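Local coordinates for globin protein (Ramazzottius varieornatus, PDB 5ZIQ) that binds heme b through two axial histidines as a hexacoordinated globin and, as its family suggests, may bind or carry oxygen, at residues 34-37 with 38-41; 149-152 with 153-157; 161-164 with 165-169. All coordinates share one frame; numbering follows the deposited sequence.

How the interactions relate
The three contacts are local ones along two helices of the globin fold. Interaction 1 comes first in the chain, where helix 25-38 runs out before helix 42-56. Interactions 2 and 3 follow one another on the last long helix, 148-170, with centres about 18 Å apart. The centres of interactions 1 and 2 are about 15 Å apart, and the two contacts meet at S34, which faces Y154 and M150. Interaction 3 lies across the chain's centre from interaction 1, their centres about 23 Å apart. Helix 148-170 therefore joins helix 25-38 near its start and reaches the heme pocket near its end.

Interaction 1. Residues 34-37 with 38-41; sequences SWKT and FSRN
W35 and F38 meet through their rings on the inner side of helix 25-38. They form a T-shaped pair, with the edge of F38 turned toward the face of the six-membered ring of W35. The ring centroids lie 4.9 Å apart and the planes stand at 61°. F38 presents its CD2-CE2 edge, and its CE2 comes 3.6 Å from W35 CH2. Both residues carry CG opposite the backbone N, which sends the two rings off the same flank of the helix. The indole N-H of W35 is held by D93, so the ring is pinned at its polar edge as well as packed on a face. F38 lies against I89 of helix 79-97 and L138 of helix 127-142.

On the outer side, S39 closes the turn. Its OG bonds to K36 O at 2.9 Å, approaching tilted from the carbonyl plane. With OG between the backbone N and the carbonyl carbon (chi1 73°), the hydroxyl turns back onto the preceding turn. A water then donates to S39 OG at 2.6 Å and accepts from K36 NZ at 3.0 Å, linking the serine to the lysine end.

The backbone bonding changes along this stretch. F38 N bonds to S34 O at 3.1 Å and S39 N to W35 O at 2.8 Å, both i to i+4. R40 N instead reaches back only three residues, to T37 O at 3.3 Å. This change from i+4 to i+3 bonding is consistent with the turn that leads from helix 25-38 to helix 42-56, the A/B corner of the globin fold.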
loop_
_atom_site.group_PDB
_atom_site.type_symbol
_atom_site.label_atom_id
_atom_site.label_comp_id
_atom_site.label_asym_id
_atom_site.label_seq_id
_atom_site.Cartn_x
_atom_site.Cartn_y
_atom_site.Cartn_z
ATOM N N SER A 34 -3.551 -2.747 15.005
ATOM C CA SER A 34 -4.004 -1.555 14.307
ATOM C C SER A 34 -4.528 -1.891 12.915
ATOM O O SER A 34 -5.600 -1.429 12.490
ATOM C CB SER A 34 -2.851 -0.562 14.205
ATOM O OG SER A 34 -3.233 0.541 13.427
ATOM N N TRP A 35 -3.792 -2.746 12.221
ATOM C CA TRP A 35 -4.178 -3.146 10.881
ATOM C C TRP A 35 -5.494 -3.903 10.889
ATOM O O TRP A 35 -6.256 -3.781 9.936
ATOM C CB TRP A 35 -3.101 -4.005 10.214
ATOM C CG TRP A 35 -3.390 -4.200 8.772
ATOM C CD1 TRP A 35 -4.031 -5.248 8.202
ATOM C CD2 TRP A 35 -3.068 -3.290 7.701
ATOM N NE1 TRP A 35 -4.123 -5.064 6.846
ATOM C CE2 TRP A 35 -3.528 -3.874 6.506
ATOM C CE3 TRP A 35 -2.400 -2.052 7.640
ATOM C CZ2 TRP A 35 -3.364 -3.257 5.253
ATOM C CZ3 TRP A 35 -2.214 -1.448 6.403
ATOM C CH2 TRP A 35 -2.702 -2.043 5.217
ATOM N N LYS A 36 -5.731 -4.700 11.938
ATOM C CA LYS A 36 -6.971 -5.478 12.009
ATOM C C LYS A 36 -8.149 -4.513 11.918
ATOM O O LYS A 36 -9.086 -4.734 11.138
ATOM C CB LYS A 36 -7.044 -6.381 13.271
ATOM C CG LYS A 36 -8.254 -7.329 13.267
ATOM C CD LYS A 36 -8.198 -8.267 12.075
ATOM C CE LYS A 36 -9.284 -9.321 12.123
ATOM N NZ LYS A 36 -9.470 -9.974 10.790
ATOM N N THR A 37 -8.069 -3.411 12.664
ATOM C CA THR A 37 -9.084 -2.357 12.586
ATOM C C THR A 37 -9.203 -1.751 11.173
ATOM O O THR A 37 -10.301 -1.665 10.598
ATOM C CB THR A 37 -8.815 -1.277 13.643
ATOM O OG1 THR A 37 -8.768 -1.911 14.928
ATOM C CG2 THR A 37 -9.907 -0.199 13.632
ATOM N N PHE A 38 -8.072 -1.350 10.610
ATOM C CA PHE A 38 -8.038 -0.734 9.280
ATOM C C PHE A 38 -8.602 -1.639 8.186
ATOM O O PHE A 38 -9.231 -1.164 7.224
ATOM C CB PHE A 38 -6.588 -0.399 8.959
ATOM C CG PHE A 38 -6.392 0.279 7.634
ATOM C CD1 PHE A 38 -6.942 1.545 7.390
ATOM C CD2 PHE A 38 -5.672 -0.354 6.615
ATOM C CE1 PHE A 38 -6.742 2.179 6.163
ATOM C CE2 PHE A 38 -5.469 0.281 5.385
ATOM C CZ PHE A 38 -6.005 1.551 5.159
ATOM N N SER A 39 -8.375 -2.941 8.340
ATOM C CA SER A 39 -8.697 -3.911 7.299
ATOM C C SER A 39 -10.173 -4.192 7.172
ATOM O O SER A 39 -10.551 -4.961 6.303
ATOM C CB SER A 39 -7.927 -5.217 7.519
ATOM O OG SER A 39 -8.462 -5.941 8.603
ATOM N N ARG A 40 -10.996 -3.571 8.024
ATOM C CA ARG A 40 -12.443 -3.828 7.988
ATOM C C ARG A 40 -13.044 -3.477 6.611
ATOM O O ARG A 40 -13.970 -4.150 6.128
ATOM C CB ARG A 40 -13.143 -3.060 9.118
ATOM C CG ARG A 40 -14.666 -3.253 9.183
ATOM C CD ARG A 40 -15.108 -4.715 9.342
ATOM N NE ARG A 40 -16.570 -4.807 9.266
ATOM C CZ ARG A 40 -17.286 -4.769 8.148
ATOM N NH1 ARG A 40 -16.706 -4.686 6.953
ATOM N NH2 ARG A 40 -18.612 -4.819 8.218
ATOM N N ASN A 41 -12.524 -2.422 5.974
ATOM C CA ASN A 41 -13.015 -2.005 4.659
ATOM C C ASN A 41 -11.840 -1.839 3.707
ATOM O O ASN A 41 -11.504 -0.732 3.275
ATOM C CB ASN A 41 -13.832 -0.709 4.778
ATOM C CG ASN A 41 -15.073 -0.905 5.624
ATOM O OD1 ASN A 41 -16.095 -1.397 5.137
ATOM N ND2 ASN A 41 -14.964 -0.606 6.903
HETATM O O HOH W 1 -8.753 -8.532 8.222
#

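Interaction 2. Residues 149-152 with 153-157; sequences NMER and IYKIW
The first turns of the long C-terminal globin helix, 148-170, hold this contact, in which side chains of 149-152 meet those of 153-157. On the buried side, M150 bends over toward Y154. Its chain bends at chi2 and chi3, which brings the methyl CE to 3.7 Å from Y154 CE2. The hydroxyl of Y154 bonds to S34 on helix 25-38.

On another flank, N149, R152 and the buried I153 pack together. R152 NH2 donates to N149 OD1 at 2.8 Å, in the guanidinium plane and nearly straight (170°). The aliphatic chain of I153 lies over one guanidinium face, with CG1 3.6 Å from R152 NH2. R152 NH1 also has a salt bridge to D27, so the bonds to N149 and D27 restrict rotation of the group.

Farther round, E151 and K155 run side by side with extended chains. K155 NZ meets E151 OE2 at 2.9 Å on its anti side, making an i to i+4 salt bridge. In the backbone, Y154 N bonds to M150 O at 2.8 Å. The buried M150, I153 and Y154 pack inward against helix 25-38, while the E151-K155 pair lies on a more exposed flank, as in an amphipathic helix.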
loop_
_atom_site.group_PDB
_atom_site.type_symbol
_atom_site.label_atom_id
_atom_site.label_comp_id
_atom_site.label_asym_id
_atom_site.label_seq_id
_atom_site.Cartn_x
_atom_site.Cartn_y
_atom_site.Cartn_z
ATOM N N ASN A 149 2.542 6.852 18.235
ATOM C CA ASN A 149 3.221 5.561 18.244
ATOM C C ASN A 149 2.941 4.771 16.962
ATOM O O ASN A 149 3.863 4.198 16.339
ATOM C CB ASN A 149 2.813 4.742 19.472
ATOM C CG ASN A 149 3.653 3.490 19.648
ATOM O OD1 ASN A 149 4.881 3.561 19.766
ATOM N ND2 ASN A 149 3.004 2.333 19.639
ATOM N N MET A 150 1.669 4.715 16.558
ATOM C CA MET A 150 1.353 4.019 15.323
ATOM C C MET A 150 1.956 4.676 14.096
ATOM O O MET A 150 2.386 3.975 13.184
ATOM C CB MET A 150 -0.165 3.824 15.130
ATOM C CG MET A 150 -0.826 2.754 15.995
ATOM S SD MET A 150 0.156 1.265 16.220
ATOM C CE MET A 150 0.452 0.686 14.554
ATOM N N GLU A 151 1.970 6.007 14.060
ATOM C CA GLU A 151 2.613 6.745 12.978
ATOM C C GLU A 151 4.080 6.319 12.821
ATOM O O GLU A 151 4.537 6.053 11.702
ATOM C CB GLU A 151 2.532 8.259 13.232
ATOM C CG GLU A 151 3.168 9.076 12.111
ATOM C CD GLU A 151 2.938 10.573 12.229
ATOM O OE1 GLU A 151 2.159 11.000 13.103
ATOM O OE2 GLU A 151 3.540 11.326 11.429
ATOM N N ARG A 152 4.790 6.265 13.939
ATOM C CA ARG A 152 6.199 5.844 13.946
ATOM C C ARG A 152 6.334 4.438 13.346
ATOM O O ARG A 152 7.187 4.189 12.480
ATOM C CB ARG A 152 6.753 5.866 15.375
ATOM C CG ARG A 152 8.196 5.377 15.520
ATOM C CD ARG A 152 8.594 5.286 16.988
ATOM N NE ARG A 152 7.777 4.375 17.788
ATOM C CZ ARG A 152 7.940 3.056 17.833
ATOM N NH1 ARG A 152 8.911 2.453 17.165
ATOM N NH2 ARG A 152 7.115 2.324 18.571
ATOM N N ILE A 153 5.492 3.524 13.821
ATOM C CA ILE A 153 5.581 2.109 13.402
ATOM C C ILE A 153 5.221 1.971 11.926
ATOM O O ILE A 153 5.915 1.254 11.173
ATOM C CB ILE A 153 4.672 1.206 14.276
ATOM C CG1 ILE A 153 5.238 1.168 15.705
ATOM C CG2 ILE A 153 4.445 -0.195 13.658
ATOM C CD1 ILE A 153 4.273 0.641 16.746
ATOM N N TYR A 154 4.137 2.632 11.503
ATOM C CA TYR A 154 3.761 2.567 10.087
ATOM C C TYR A 154 4.838 3.127 9.168
ATOM O O TYR A 154 5.080 2.561 8.109
ATOM C CB TYR A 154 2.413 3.258 9.810
ATOM C CG TYR A 154 1.200 2.380 10.111
ATOM C CD1 TYR A 154 0.978 1.179 9.409
ATOM C CD2 TYR A 154 0.265 2.757 11.092
ATOM C CE1 TYR A 154 -0.133 0.378 9.690
ATOM C CE2 TYR A 154 -0.859 1.949 11.375
ATOM C CZ TYR A 154 -1.034 0.765 10.670
ATOM O OH TYR A 154 -2.142 -0.032 10.927
ATOM N N LYS A 155 5.522 4.189 9.592
ATOM C CA LYS A 155 6.570 4.770 8.749
ATOM C C LYS A 155 7.699 3.741 8.571
ATOM O O LYS A 155 8.188 3.571 7.450
ATOM C CB LYS A 155 7.059 6.085 9.338
ATOM C CG LYS A 155 6.102 7.246 9.073
ATOM C CD LYS A 155 6.610 8.496 9.771
ATOM C CE LYS A 155 5.715 9.697 9.475
ATOM N NZ LYS A 155 6.128 10.902 10.244
ATOM N N ILE A 156 8.062 3.025 9.646
ATOM C CA ILE A 156 9.124 2.016 9.555
ATOM C C ILE A 156 8.702 0.868 8.641
ATOM O O ILE A 156 9.449 0.429 7.739
ATOM C CB ILE A 156 9.454 1.423 10.950
ATOM C CG1 ILE A 156 10.053 2.515 11.858
ATOM C CG2 ILE A 156 10.404 0.219 10.819
ATOM C CD1 ILE A 156 10.153 2.119 13.332
ATOM N N TRP A 157 7.501 0.360 8.892
ATOM C CA TRP A 157 7.044 -0.829 8.187
ATOM C C TRP A 157 6.731 -0.516 6.720
ATOM O O TRP A 157 7.117 -1.273 5.824
ATOM C CB TRP A 157 5.837 -1.426 8.922
ATOM C CG TRP A 157 5.224 -2.609 8.220
ATOM C CD1 TRP A 157 5.656 -3.902 8.253
ATOM C CD2 TRP A 157 4.064 -2.584 7.408
ATOM N NE1 TRP A 157 4.811 -4.699 7.511
ATOM C CE2 TRP A 157 3.825 -3.913 6.972
ATOM C CE3 TRP A 157 3.190 -1.559 6.997
ATOM C CZ2 TRP A 157 2.746 -4.249 6.134
ATOM C CZ3 TRP A 157 2.110 -1.894 6.171
ATOM C CH2 TRP A 157 1.910 -3.231 5.739
#

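Interaction 3. Residues 161-164 with 165-169; sequences TTEK and IREGF
K164 and E167 lie side by side on helix 148-170, pointing the same way. From CB of K164, CG follows opposite the carbonyl carbon (chi1 -57°), and a further bend at chi2 turns the chain along the helix toward E167. CD passes 3.8 Å from E167 OE2. The side chain also touches L106 and L109 of helix 102-115.

The tip has three partners. NZ makes a weak bond of 3.3 Å to E163 OE2 and a long salt bridge of 3.7 Å to E167 OE1. It also donates to a water at 3.0 Å, and that water donates in turn to E167 OE2. The lysine thus sits between two acids of successive turns. Those acids come close: E163 OE1 and E167 OE1 are 2.7 Å apart, with carboxylate planes turned 72°. A shared proton would probably account for this approach, consistent with the crystal's pH of 4. K164 NZ nearby would probably offset the negative charge left on the pair.

Elsewhere on the helix, T162 CG2 lies 3.9 Å from R166 CD, while the R166 guanidinium pairs with E124. I165 N bonds to T161 O at 2.9 Å. The salt-bridge network lies on one flank, and I165, on another, touches the heme, consistent with the last globin helix lining the heme pocket.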
loop_
_atom_site.group_PDB
_atom_site.type_symbol
_atom_site.label_atom_id
_atom_site.label_comp_id
_atom_site.label_asym_id
_atom_site.label_seq_id
_atom_site.Cartn_x
_atom_site.Cartn_y
_atom_site.Cartn_z
ATOM N N THR A 161 8.568 -2.266 3.479
ATOM C CA THR A 161 7.877 -2.903 2.343
ATOM C C THR A 161 8.267 -2.288 1.003
ATOM O O THR A 161 8.458 -3.029 0.038
ATOM C CB THR A 161 6.323 -2.916 2.457
ATOM O OG1 THR A 161 5.784 -1.584 2.365
ATOM C CG2 THR A 161 5.891 -3.563 3.753
ATOM N N THR A 162 8.381 -0.955 0.928
ATOM C CA THR A 162 8.775 -0.290 -0.340
ATOM C C THR A 162 10.143 -0.743 -0.816
ATOM O O THR A 162 10.340 -0.968 -2.025
ATOM C CB THR A 162 8.778 1.230 -0.180
ATOM O OG1 THR A 162 7.444 1.632 0.063
ATOM C CG2 THR A 162 9.302 1.978 -1.457
ATOM N N GLU A 163 11.080 -0.855 0.126
ATOM C CA GLU A 163 12.411 -1.333 -0.200
ATOM C C GLU A 163 12.353 -2.728 -0.835
ATOM O O GLU A 163 13.041 -2.977 -1.827
ATOM C CB GLU A 163 13.311 -1.280 1.029
ATOM C CG GLU A 163 14.799 -1.329 0.718
ATOM C CD GLU A 163 15.341 -2.733 0.533
ATOM O OE1 GLU A 163 16.157 -2.920 -0.402
ATOM O OE2 GLU A 163 14.972 -3.639 1.321
ATOM N N LYS A 164 11.496 -3.605 -0.313
ATOM C CA LYS A 164 11.407 -4.970 -0.866
ATOM C C LYS A 164 10.738 -4.982 -2.225
ATOM O O LYS A 164 11.147 -5.729 -3.120
ATOM C CB LYS A 164 10.703 -5.944 0.097
ATOM C CG LYS A 164 11.344 -6.033 1.475
ATOM C CD LYS A 164 12.851 -6.259 1.397
ATOM C CE LYS A 164 13.464 -6.360 2.788
ATOM N NZ LYS A 164 14.926 -6.624 2.749
ATOM N N ILE A 165 9.702 -4.163 -2.373
ATOM C CA ILE A 165 9.046 -3.998 -3.672
ATOM C C ILE A 165 10.066 -3.476 -4.688
ATOM O O ILE A 165 10.160 -4.014 -5.779
ATOM C CB ILE A 165 7.799 -3.082 -3.568
ATOM C CG1 ILE A 165 6.724 -3.796 -2.735
ATOM C CG2 ILE A 165 7.246 -2.763 -4.958
ATOM C CD1 ILE A 165 5.555 -2.916 -2.310
ATOM N N ARG A 166 10.862 -2.481 -4.302
ATOM C CA ARG A 166 11.887 -1.940 -5.194
ATOM C C ARG A 166 12.934 -2.978 -5.600
ATOM O O ARG A 166 13.346 -3.003 -6.764
ATOM C CB ARG A 166 12.537 -0.727 -4.551
ATOM C CG ARG A 166 11.630 0.489 -4.534
ATOM C CD ARG A 166 12.354 1.660 -3.898
ATOM N NE ARG A 166 13.605 1.906 -4.605
ATOM C CZ ARG A 166 14.505 2.818 -4.255
ATOM N NH1 ARG A 166 14.307 3.591 -3.189
ATOM N NH2 ARG A 166 15.609 2.954 -4.974
ATOM N N GLU A 167 13.329 -3.843 -4.656
ATOM C CA GLU A 167 14.254 -4.965 -4.942
ATOM C C GLU A 167 13.702 -5.863 -6.036
ATOM O O GLU A 167 14.424 -6.246 -6.956
ATOM C CB GLU A 167 14.510 -5.811 -3.699
ATOM C CG GLU A 167 15.470 -5.206 -2.691
ATOM C CD GLU A 167 15.672 -6.085 -1.464
ATOM O OE1 GLU A 167 16.331 -5.618 -0.516
ATOM O OE2 GLU A 167 15.199 -7.245 -1.443
ATOM N N GLY A 168 12.410 -6.177 -5.949
ATOM C CA GLY A 168 11.758 -6.990 -6.956
ATOM C C GLY A 168 11.747 -6.310 -8.307
ATOM O O GLY A 168 11.977 -6.956 -9.311
ATOM N N PHE A 169 11.472 -5.006 -8.328
ATOM C CA PHE A 169 11.509 -4.235 -9.566
ATOM C C PHE A 169 12.885 -4.271 -10.232
ATOM O O PHE A 169 12.968 -4.341 -11.459
ATOM C CB PHE A 169 11.070 -2.795 -9.306
ATOM C CG PHE A 169 10.962 -1.947 -10.551
ATOM C CD1 PHE A 169 9.785 -1.922 -11.301
ATOM C CD2 PHE A 169 12.037 -1.157 -10.961
ATOM C CE1 PHE A 169 9.675 -1.107 -12.429
ATOM C CE2 PHE A 169 11.936 -0.352 -12.090
ATOM C CZ PHE A 169 10.760 -0.334 -12.827
HETATM O O HOH W 2 15.835 -8.961 1.036
#